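Local structure of multicopper oxidase (Pseudomonas thermotolerans, 6VOW) at residues T91-H96 and F121-K126; Y135-S140 and R147-P152. The protein probably acts as a laccase-like multicopper oxidase, oxidising substrates at one copper and passing the electrons to a three-copper cluster that reduces oxygen to water. All coordinates share one frame; numbering follows the deposited sequence.

Interaction 1: residues T91-H96 and F121-K126; sequences TTIHWH and FDYVFK. With CU (copper (II) ion), chain C; C2O (Cu-O-Cu linkage), chain B.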
ATOM      1  N   THR A  91      -0.192  14.946  12.574  1.00 48.52           N
ATOM      2  CA  THR A  91      -0.215  13.762  11.717  1.00 41.00           C
ATOM      3  C   THR A  91      -1.679  13.385  11.535  1.00 47.06           C
ATOM      4  O   THR A  91      -2.555  13.934  12.175  1.00 40.08           O
ATOM      5  CB  THR A  91       0.747  12.671  12.280  1.00 42.74           C
ATOM      6  OG1 THR A  91       0.904  11.562  11.390  1.00 40.15           O
ATOM      7  CG2 THR A  91       0.322  12.232  13.617  1.00 43.47           C
ATOM      8  N   THR A  92      -1.940  12.550  10.572  1.00 39.21           N
ATOM      9  CA  THR A  92      -3.222  11.941  10.421  1.00 36.57           C
ATOM     10  C   THR A  92      -2.877  10.448  10.176  1.00 42.53           C
ATOM     11  O   THR A  92      -1.693  10.059  10.158  1.00 36.28           O
ATOM     12  CB  THR A  92      -3.946  12.424   9.169  1.00 39.66           C
ATOM     13  OG1 THR A  92      -3.174  12.035   8.020  1.00 39.82           O
ATOM     14  CG2 THR A  92      -4.265  13.960   9.195  1.00 50.92           C
ATOM     15  N   ILE A  93      -3.928   9.653   9.991  1.00 36.90           N
ATOM     16  CA  ILE A  93      -3.791   8.240   9.558  1.00 35.08           C
ATOM     17  C   ILE A  93      -4.701   8.103   8.419  1.00 39.22           C
ATOM     18  O   ILE A  93      -5.893   8.375   8.531  1.00 36.68           O
ATOM     19  CB  ILE A  93      -4.142   7.169  10.624  1.00 38.20           C
ATOM     20  CG1 ILE A  93      -3.100   7.249  11.724  1.00 44.19           C
ATOM     21  CG2 ILE A  93      -4.007   5.751  10.021  1.00 41.52           C
ATOM     22  CD1 ILE A  93      -3.389   6.358  12.942  1.00 50.60           C
ATOM     23  N   HIS A  94      -4.099   7.818   7.275  1.00 40.16           N
ATOM     24  CA  HIS A  94      -4.865   7.485   6.097  1.00 36.03           C
ATOM     25  C   HIS A  94      -4.874   5.980   5.917  1.00 36.17           C
ATOM     26  O   HIS A  94      -3.867   5.348   6.148  1.00 37.74           O
ATOM     27  CB  HIS A  94      -4.257   8.167   4.874  1.00 39.35           C
ATOM     28  CG  HIS A  94      -4.753   7.608   3.578  1.00 38.70           C
ATOM     29  ND1 HIS A  94      -6.024   7.831   3.086  1.00 42.02           N
ATOM     30  CD2 HIS A  94      -4.118   6.862   2.652  1.00 40.40           C
ATOM     31  CE1 HIS A  94      -6.175   7.167   1.946  1.00 36.08           C
ATOM     32  NE2 HIS A  94      -5.020   6.608   1.655  1.00 47.28           N
ATOM     33  N   TRP A  95      -6.014   5.420   5.531  1.00 38.63           N
ATOM     34  CA  TRP A  95      -6.242   3.956   5.606  1.00 40.11           C
ATOM     35  C   TRP A  95      -6.287   3.529   4.163  1.00 41.07           C
ATOM     36  O   TRP A  95      -7.353   3.629   3.440  1.00 39.65           O
ATOM     37  CB  TRP A  95      -7.498   3.602   6.369  1.00 34.15           C
ATOM     38  CG  TRP A  95      -7.489   4.178   7.701  1.00 30.68           C
ATOM     39  CD1 TRP A  95      -7.970   5.384   8.064  1.00 34.59           C
ATOM     40  CD2 TRP A  95      -6.961   3.579   8.891  1.00 33.70           C
ATOM     41  NE1 TRP A  95      -7.754   5.598   9.397  1.00 34.20           N
ATOM     42  CE2 TRP A  95      -7.155   4.507   9.946  1.00 33.61           C
ATOM     43  CE3 TRP A  95      -6.327   2.363   9.172  1.00 36.75           C
ATOM     44  CZ2 TRP A  95      -6.730   4.252  11.270  1.00 40.24           C
ATOM     45  CZ3 TRP A  95      -5.929   2.087  10.515  1.00 40.11           C
ATOM     46  CH2 TRP A  95      -6.109   3.037  11.532  1.00 37.51           C
ATOM     47  N   HIS A  96      -5.062   3.178   3.726  1.00 38.42           N
ATOM     48  CA  HIS A  96      -4.729   2.982   2.287  1.00 37.93           C
ATOM     49  C   HIS A  96      -5.498   1.802   1.777  1.00 32.84           C
ATOM     50  O   HIS A  96      -5.235   0.670   2.173  1.00 42.63           O
ATOM     51  CB  HIS A  96      -3.195   2.768   2.062  1.00 34.64           C
ATOM     52  CG  HIS A  96      -2.826   2.608   0.602  1.00 45.93           C
ATOM     53  ND1 HIS A  96      -1.983   3.463  -0.072  1.00 49.34           N
ATOM     54  CD2 HIS A  96      -3.230   1.700  -0.319  1.00 36.78           C
ATOM     55  CE1 HIS A  96      -1.839   3.063  -1.318  1.00 43.79           C
ATOM     56  NE2 HIS A  96      -2.614   2.009  -1.496  1.00 48.48           N
ATOM     57  N   PHE A 121      -7.770  11.129  17.588  1.00 43.09           N
ATOM     58  CA  PHE A 121      -8.820  11.187  16.564  1.00 42.24           C
ATOM     59  C   PHE A 121      -9.319   9.743  16.521  1.00 46.73           C
ATOM     60  O   PHE A 121      -8.538   8.762  16.687  1.00 48.20           O
ATOM     61  CB  PHE A 121      -8.306  11.648  15.177  1.00 38.69           C
ATOM     62  CG  PHE A 121      -9.392  11.915  14.179  1.00 40.94           C
ATOM     63  CD1 PHE A 121      -9.846  10.901  13.324  1.00 34.77           C
ATOM     64  CD2 PHE A 121      -9.989  13.211  14.067  1.00 43.38           C
ATOM     65  CE1 PHE A 121     -10.823  11.164  12.357  1.00 39.64           C
ATOM     66  CE2 PHE A 121     -10.988  13.469  13.099  1.00 48.73           C
ATOM     67  CZ  PHE A 121     -11.398  12.446  12.241  1.00 44.57           C
ATOM     68  N   ASP A 122     -10.629   9.628  16.421  1.00 42.56           N
ATOM     69  CA  ASP A 122     -11.266   8.324  16.427  1.00 43.01           C
ATOM     70  C   ASP A 122     -11.634   8.015  15.007  1.00 39.32           C
ATOM     71  O   ASP A 122     -12.592   8.609  14.473  1.00 44.76           O
ATOM     72  CB  ASP A 122     -12.482   8.382  17.284  1.00 46.94           C
ATOM     73  CG  ASP A 122     -12.200   8.163  18.747  1.00 57.48           C
ATOM     74  OD1 ASP A 122     -11.299   7.403  19.111  1.00 56.83           O
ATOM     75  OD2 ASP A 122     -12.947   8.708  19.566  1.00 66.15           O
ATOM     76  N   TYR A 123     -10.881   7.076  14.403  1.00 39.71           N
ATOM     77  CA  TYR A 123     -11.213   6.603  13.047  1.00 43.17           C
ATOM     78  C   TYR A 123     -12.137   5.441  13.249  1.00 40.19           C
ATOM     79  O   TYR A 123     -11.734   4.467  13.820  1.00 44.03           O
ATOM     80  CB  TYR A 123      -9.988   6.193  12.187  1.00 39.64           C
ATOM     81  CG  TYR A 123      -9.031   7.363  11.933  1.00 38.75           C
ATOM     82  CD1 TYR A 123      -9.190   8.192  10.859  1.00 37.84           C
ATOM     83  CD2 TYR A 123      -7.953   7.590  12.768  1.00 40.78           C
ATOM     84  CE1 TYR A 123      -8.336   9.256  10.625  1.00 39.11           C
ATOM     85  CE2 TYR A 123      -7.079   8.643  12.554  1.00 45.70           C
ATOM     86  CZ  TYR A 123      -7.281   9.474  11.493  1.00 34.48           C
ATOM     87  OH  TYR A 123      -6.439  10.504  11.347  1.00 38.19           O
ATOM     88  N   VAL A 124     -13.379   5.565  12.797  1.00 45.98           N
ATOM     89  CA  VAL A 124     -14.373   4.485  12.774  1.00 48.55           C
ATOM     90  C   VAL A 124     -14.903   4.295  11.381  1.00 43.52           C
ATOM     91  O   VAL A 124     -15.459   5.255  10.788  1.00 41.05           O
ATOM     92  CB  VAL A 124     -15.699   4.781  13.581  1.00 50.67           C
ATOM     93  CG1 VAL A 124     -16.173   3.516  14.265  1.00 53.26           C
ATOM     94  CG2 VAL A 124     -15.570   5.913  14.556  1.00 50.08           C
ATOM     95  N   PHE A 125     -14.810   3.084  10.853  1.00 35.66           N
ATOM     96  CA  PHE A 125     -15.427   2.852   9.530  1.00 36.93           C
ATOM     97  C   PHE A 125     -15.604   1.358   9.393  1.00 34.15           C
ATOM     98  O   PHE A 125     -14.998   0.560  10.152  1.00 45.89           O
ATOM     99  CB  PHE A 125     -14.545   3.390   8.410  1.00 39.15           C
ATOM    100  CG  PHE A 125     -13.101   2.953   8.544  1.00 39.50           C
ATOM    101  CD1 PHE A 125     -12.190   3.683   9.314  1.00 43.19           C
ATOM    102  CD2 PHE A 125     -12.619   1.765   7.931  1.00 36.10           C
ATOM    103  CE1 PHE A 125     -10.856   3.267   9.423  1.00 34.72           C
ATOM    104  CE2 PHE A 125     -11.271   1.395   8.045  1.00 39.75           C
ATOM    105  CZ  PHE A 125     -10.410   2.161   8.779  1.00 32.54           C
ATOM    106  N   LYS A 126     -16.521   0.986   8.532  1.00 37.82           N
ATOM    107  CA  LYS A 126     -16.736  -0.415   8.232  1.00 41.95           C
ATOM    108  C   LYS A 126     -15.718  -0.749   7.142  1.00 39.01           C
ATOM    109  O   LYS A 126     -15.466   0.052   6.223  1.00 46.97           O
ATOM    110  CB  LYS A 126     -18.186  -0.676   7.715  1.00 45.84           C
ATOM    111  CG  LYS A 126     -19.336  -0.318   8.640  1.00 58.25           C
ATOM    112  CD  LYS A 126     -20.705  -0.619   7.993  1.00 69.88           C
ATOM    113  CE  LYS A 126     -21.059  -2.096   8.054  1.00 67.37           C
ATOM    114  NZ  LYS A 126     -21.121  -2.584   9.465  1.00 87.29           N
TER
HETATM  115 CU    CU C 502      -4.691   5.983  -0.218  1.00 48.19          CU
HETATM  116 CU2  C2O B 501      -1.105   5.125   0.823  1.00 46.92          CU
HETATM  117 CU3  C2O B 501      -2.698   9.225  -0.519  1.00 49.24          CU
HETATM  118  O1  C2O B 501      -1.881   7.136  -0.002  1.00 42.25           O
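Tyr123 reaches from strand 120-126 to residues 91-96 and lays its side chain against the indole of Trp95 and the backbone of Ile93. Its CB sits 3.6 Å from Trp95 NE1 and also touches CZ2 of that indole. With CG anti to the carbonyl carbon (chi1 -62°), the phenol ring presents one face to the indole edge, and Trp95 NE1 comes within 3.3 Å of Tyr123 CG, above the rim of the ring rather than its middle. The two planes stand at 67°, an edge-to-face pair with Trp95 as the edge. Phe121 CD1 lies over the centre of the opposite face. Further out, Tyr123 CE2 packs on Ile93 CB at 3.8 Å, while CE1 runs beside Ile93 O. At the tip, the hydroxyl OH accepts a hydrogen bond of 3.0 Å from Ile93 N, with an N-H...O angle of 153°. The same oxygen is also hydrogen-bonded to Gln112 NE2, so two groups grip it and fix the ring's far end. An alanine here would probably leave Ile93 N without its acceptor, Gln112 without its mate and a gap beside the indole edge.

Phe125 meets Trp95 differently, directing its own edge at an indole face, with Phe125 CZ 3.7 Å from Trp95 CG. Ile93 CG2 lies over the other face, so the indole is held flat between the two. The result is an aromatic cluster packed between the two sheets of a cupredoxin-type sandwich. Trp95 is the middle residue of a His-X-His motif characteristic of multicopper oxidases: on the side away from the cluster, His94 NE2 binds, with His391, the lone copper ion beside the Cu-O-Cu linkage at 2.0 Å, and His96 ND1 binds CU2 of that linkage at 2.1 Å.

Interaction 2: residues Y135-S140 and R147-P152; sequences YHPHES and RGLVGP. With C2O (Cu-O-Cu linkage), chain B.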
ATOM      1  N   TYR A 135      -1.824   1.487   6.436  1.00 34.12           N
ATOM      2  CA  TYR A 135      -2.107   2.800   6.969  1.00 40.97           C
ATOM      3  C   TYR A 135      -0.824   3.586   7.177  1.00 36.37           C
ATOM      4  O   TYR A 135       0.230   3.048   7.563  1.00 39.92           O
ATOM      5  CB  TYR A 135      -2.887   2.623   8.293  1.00 37.24           C
ATOM      6  CG  TYR A 135      -2.131   1.950   9.415  1.00 36.23           C
ATOM      7  CD1 TYR A 135      -1.485   2.715  10.352  1.00 40.56           C
ATOM      8  CD2 TYR A 135      -2.128   0.573   9.582  1.00 29.47           C
ATOM      9  CE1 TYR A 135      -0.791   2.164  11.404  1.00 31.02           C
ATOM     10  CE2 TYR A 135      -1.448   0.003  10.670  1.00 37.28           C
ATOM     11  CZ  TYR A 135      -0.778   0.847  11.569  1.00 39.23           C
ATOM     12  OH  TYR A 135      -0.058   0.406  12.627  1.00 42.92           O
ATOM     13  N   HIS A 136      -0.965   4.876   7.021  1.00 38.00           N
ATOM     14  CA  HIS A 136       0.178   5.752   7.129  1.00 43.12           C
ATOM     15  C   HIS A 136      -0.320   7.169   7.156  1.00 37.36           C
ATOM     16  O   HIS A 136      -1.462   7.395   6.903  1.00 31.60           O
ATOM     17  CB  HIS A 136       1.097   5.557   5.907  1.00 39.79           C
ATOM     18  CG  HIS A 136       0.423   5.827   4.613  1.00 39.01           C
ATOM     19  ND1 HIS A 136       0.187   7.095   4.130  1.00 38.23           N
ATOM     20  CD2 HIS A 136      -0.086   4.973   3.702  1.00 40.08           C
ATOM     21  CE1 HIS A 136      -0.434   7.010   2.960  1.00 38.27           C
ATOM     22  NE2 HIS A 136      -0.590   5.721   2.669  1.00 37.64           N
ATOM     23  N   PRO A 137       0.548   8.118   7.495  1.00 37.06           N
ATOM     24  CA  PRO A 137       0.102   9.510   7.532  1.00 37.77           C
ATOM     25  C   PRO A 137      -0.102  10.014   6.207  1.00 35.98           C
ATOM     26  O   PRO A 137       0.364   9.411   5.241  1.00 37.20           O
ATOM     27  CB  PRO A 137       1.277  10.255   8.183  1.00 36.75           C
ATOM     28  CG  PRO A 137       1.913   9.206   9.001  1.00 40.77           C
ATOM     29  CD  PRO A 137       1.808   7.956   8.221  1.00 42.45           C
ATOM     30  N   HIS A 138      -0.822  11.121   6.157  1.00 37.86           N
ATOM     31  CA  HIS A 138      -0.934  11.891   4.947  1.00 38.94           C
ATOM     32  C   HIS A 138      -0.558  13.360   5.174  1.00 43.49           C
ATOM     33  O   HIS A 138      -1.123  14.235   4.580  1.00 47.36           O
ATOM     34  CB  HIS A 138      -2.327  11.774   4.435  1.00 43.06           C
ATOM     35  CG  HIS A 138      -2.358  11.562   2.992  1.00 42.11           C
ATOM     36  ND1 HIS A 138      -2.159  12.596   2.113  1.00 56.93           N
ATOM     37  CD2 HIS A 138      -2.413  10.431   2.266  1.00 40.89           C
ATOM     38  CE1 HIS A 138      -2.173  12.124   0.884  1.00 53.33           C
ATOM     39  NE2 HIS A 138      -2.348  10.824   0.957  1.00 55.20           N
ATOM     40  N   GLU A 139       0.421  13.563   6.043  1.00 43.43           N
ATOM     41  CA  GLU A 139       0.871  14.850   6.490  1.00 45.37           C
ATOM     42  C   GLU A 139       2.350  14.655   6.650  1.00 48.80           C
ATOM     43  O   GLU A 139       2.736  13.673   7.259  1.00 47.77           O
ATOM     44  CB  GLU A 139       0.245  15.236   7.849  1.00 51.49           C
ATOM     45  CG  GLU A 139       0.746  16.577   8.437  1.00 66.86           C
ATOM     46  CD  GLU A 139      -0.192  17.792   8.291  1.00 73.49           C
ATOM     47  OE1 GLU A 139      -0.183  18.683   9.188  1.00 83.51           O
ATOM     48  OE2 GLU A 139      -0.909  17.895   7.282  1.00 77.12           O
ATOM     49  N   SER A 140       3.177  15.563   6.129  1.00 47.85           N
ATOM     50  CA  SER A 140       4.646  15.449   6.268  1.00 47.26           C
ATOM     51  C   SER A 140       5.094  14.053   5.849  1.00 42.15           C
ATOM     52  O   SER A 140       5.839  13.393   6.534  1.00 44.99           O
ATOM     53  CB  SER A 140       5.087  15.714   7.742  1.00 57.45           C
ATOM     54  OG  SER A 140       4.554  16.923   8.267  1.00 52.70           O
ATOM     55  N   ARG A 147      10.292   7.926   8.414  1.00 39.29           N
ATOM     56  CA  ARG A 147      10.795   7.572   9.729  1.00 41.94           C
ATOM     57  C   ARG A 147      10.165   6.365  10.367  1.00 37.53           C
ATOM     58  O   ARG A 147      10.524   6.020  11.469  1.00 38.61           O
ATOM     59  CB  ARG A 147      10.618   8.748  10.689  1.00 47.99           C
ATOM     60  CG  ARG A 147      11.836   9.627  10.741  1.00 61.17           C
ATOM     61  CD  ARG A 147      12.022  10.301  12.097  1.00 72.25           C
ATOM     62  NE  ARG A 147      12.673  11.562  11.805  1.00 59.52           N
ATOM     63  CZ  ARG A 147      12.056  12.571  11.205  1.00 58.25           C
ATOM     64  NH1 ARG A 147      10.756  12.496  10.872  1.00 58.10           N
ATOM     65  NH2 ARG A 147      12.746  13.613  10.888  1.00 53.57           N
ATOM     66  N   GLY A 148       9.204   5.738   9.731  1.00 39.43           N
ATOM     67  CA  GLY A 148       8.663   4.547  10.327  1.00 39.45           C
ATOM     68  C   GLY A 148       7.174   4.511  10.414  1.00 38.40           C
ATOM     69  O   GLY A 148       6.682   3.497  10.784  1.00 37.93           O
ATOM     70  N   LEU A 149       6.467   5.588  10.106  1.00 38.00           N
ATOM     71  CA  LEU A 149       5.016   5.623  10.323  1.00 40.28           C
ATOM     72  C   LEU A 149       4.313   4.981   9.194  1.00 36.69           C
ATOM     73  O   LEU A 149       3.745   5.667   8.371  1.00 37.83           O
ATOM     74  CB  LEU A 149       4.483   7.053  10.585  1.00 38.94           C
ATOM     75  CG  LEU A 149       4.992   7.568  11.927  1.00 35.41           C
ATOM     76  CD1 LEU A 149       4.967   9.082  11.901  1.00 51.40           C
ATOM     77  CD2 LEU A 149       4.333   7.025  13.189  1.00 40.55           C
ATOM     78  N   VAL A 150       4.316   3.629   9.236  1.00 37.11           N
ATOM     79  CA  VAL A 150       3.640   2.784   8.306  1.00 32.71           C
ATOM     80  C   VAL A 150       3.273   1.487   8.986  1.00 35.31           C
ATOM     81  O   VAL A 150       4.061   0.959   9.828  1.00 35.68           O
ATOM     82  CB  VAL A 150       4.459   2.428   7.082  1.00 34.56           C
ATOM     83  CG1 VAL A 150       4.806   3.613   6.271  1.00 35.18           C
ATOM     84  CG2 VAL A 150       5.655   1.635   7.406  1.00 35.89           C
ATOM     85  N   GLY A 151       2.116   0.966   8.641  1.00 33.52           N
ATOM     86  CA  GLY A 151       1.728  -0.335   9.235  1.00 37.13           C
ATOM     87  C   GLY A 151       0.822  -1.151   8.343  1.00 33.70           C
ATOM     88  O   GLY A 151       0.148  -0.594   7.484  1.00 35.86           O
ATOM     89  N   PRO A 152       0.748  -2.464   8.557  1.00 32.75           N
ATOM     90  CA  PRO A 152      -0.211  -3.313   7.849  1.00 39.42           C
ATOM     91  C   PRO A 152      -1.608  -3.321   8.509  1.00 41.71           C
ATOM     92  O   PRO A 152      -1.680  -3.314   9.770  1.00 37.96           O
ATOM     93  CB  PRO A 152       0.433  -4.733   7.939  1.00 36.51           C
ATOM     94  CG  PRO A 152       1.386  -4.688   9.043  1.00 40.11           C
ATOM     95  CD  PRO A 152       1.467  -3.233   9.552  1.00 43.05           C
TER
HETATM   96 CU2  C2O B 501      -1.105   5.125   0.823  1.00 46.92          CU
HETATM   97 CU3  C2O B 501      -2.698   9.225  -0.519  1.00 49.24          CU
HETATM   98  O1  C2O B 501      -1.881   7.136  -0.002  1.00 42.25           O
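Tyr135 O is approached by two groups from residues 147-152: Gly151 N donates a hydrogen bond to it at 3.0 Å, and Val150 CA adds a weaker C-H...O contact at 3.5 Å. The return bond, from Tyr135 N to Gly151 O, is 3.1 Å long and makes Tyr135 and Gly151 an antiparallel hydrogen-bonded pair, joining strands 131-136 and 151-156 in one sheet of the cupredoxin-type domain. The Tyr135 ring folds back over its partner because CG stands between the backbone N and the carbonyl carbon (chi1 65°). Gly151 CA lies beneath one ring face in a CH-pi contact, 3.8 Å from the ring centroid. Any CB at Gly151 would run into the phenol ring, so the absence of a side chain is what lets the ring settle there. Pro152 O meets the ring edge, 3.4 Å from Tyr135 CE2, and the hydroxyl beyond is hydrogen-bonded to Val69 O.

Past the sheet, Pro137 and Leu149 cross at about a right angle, with Pro137 CD 3.7 Å from Leu149 CB. Leu149 is the centre of an inverse gamma turn that follows the Schellman motif at Gly148, where the chain leaves helix 141-146. Its carbonyl oxygen is buried against Pro137 CD and His136 CB and has no polar partner in the model.

His136 and His138 flank Pro137 as a second His-X-His motif and bind different coppers of the Cu-O-Cu linkage, His138 through NE2 to CU3. His136 NE2 binds CU2 at 2.0 Å, in a ring whose rotation is fixed from the other nitrogen as well: His136 ND1 donates a short bond of 2.6 Å to Pro137 O, at an N-H...O angle of 162° and close to the plane of the imidazole.

How the interactions relate
Interaction 1 closes before interaction 2 opens along the chain, and strand 120-126 of the first leads directly to strand 131-136 of the second. Their centres lie about 11 Å apart, within the same N-terminal cupredoxin-type domain. Strands 94-96 and 131-136 are neighbours in one sheet, where His94 N probably hydrogen-bonds to His136 O at 2.7 Å; strand 120-126 belongs to the facing sheet. Beside that bond, Thr92 OG1 probably hydrogen-bonds to His138 N, while Trp95 CE3 packs on Tyr135 CB. This adjacency brings two His-X-His motifs together on the cluster; His391, His393, His438 and His440, from the C-terminal part of the chain, complete the three-copper site.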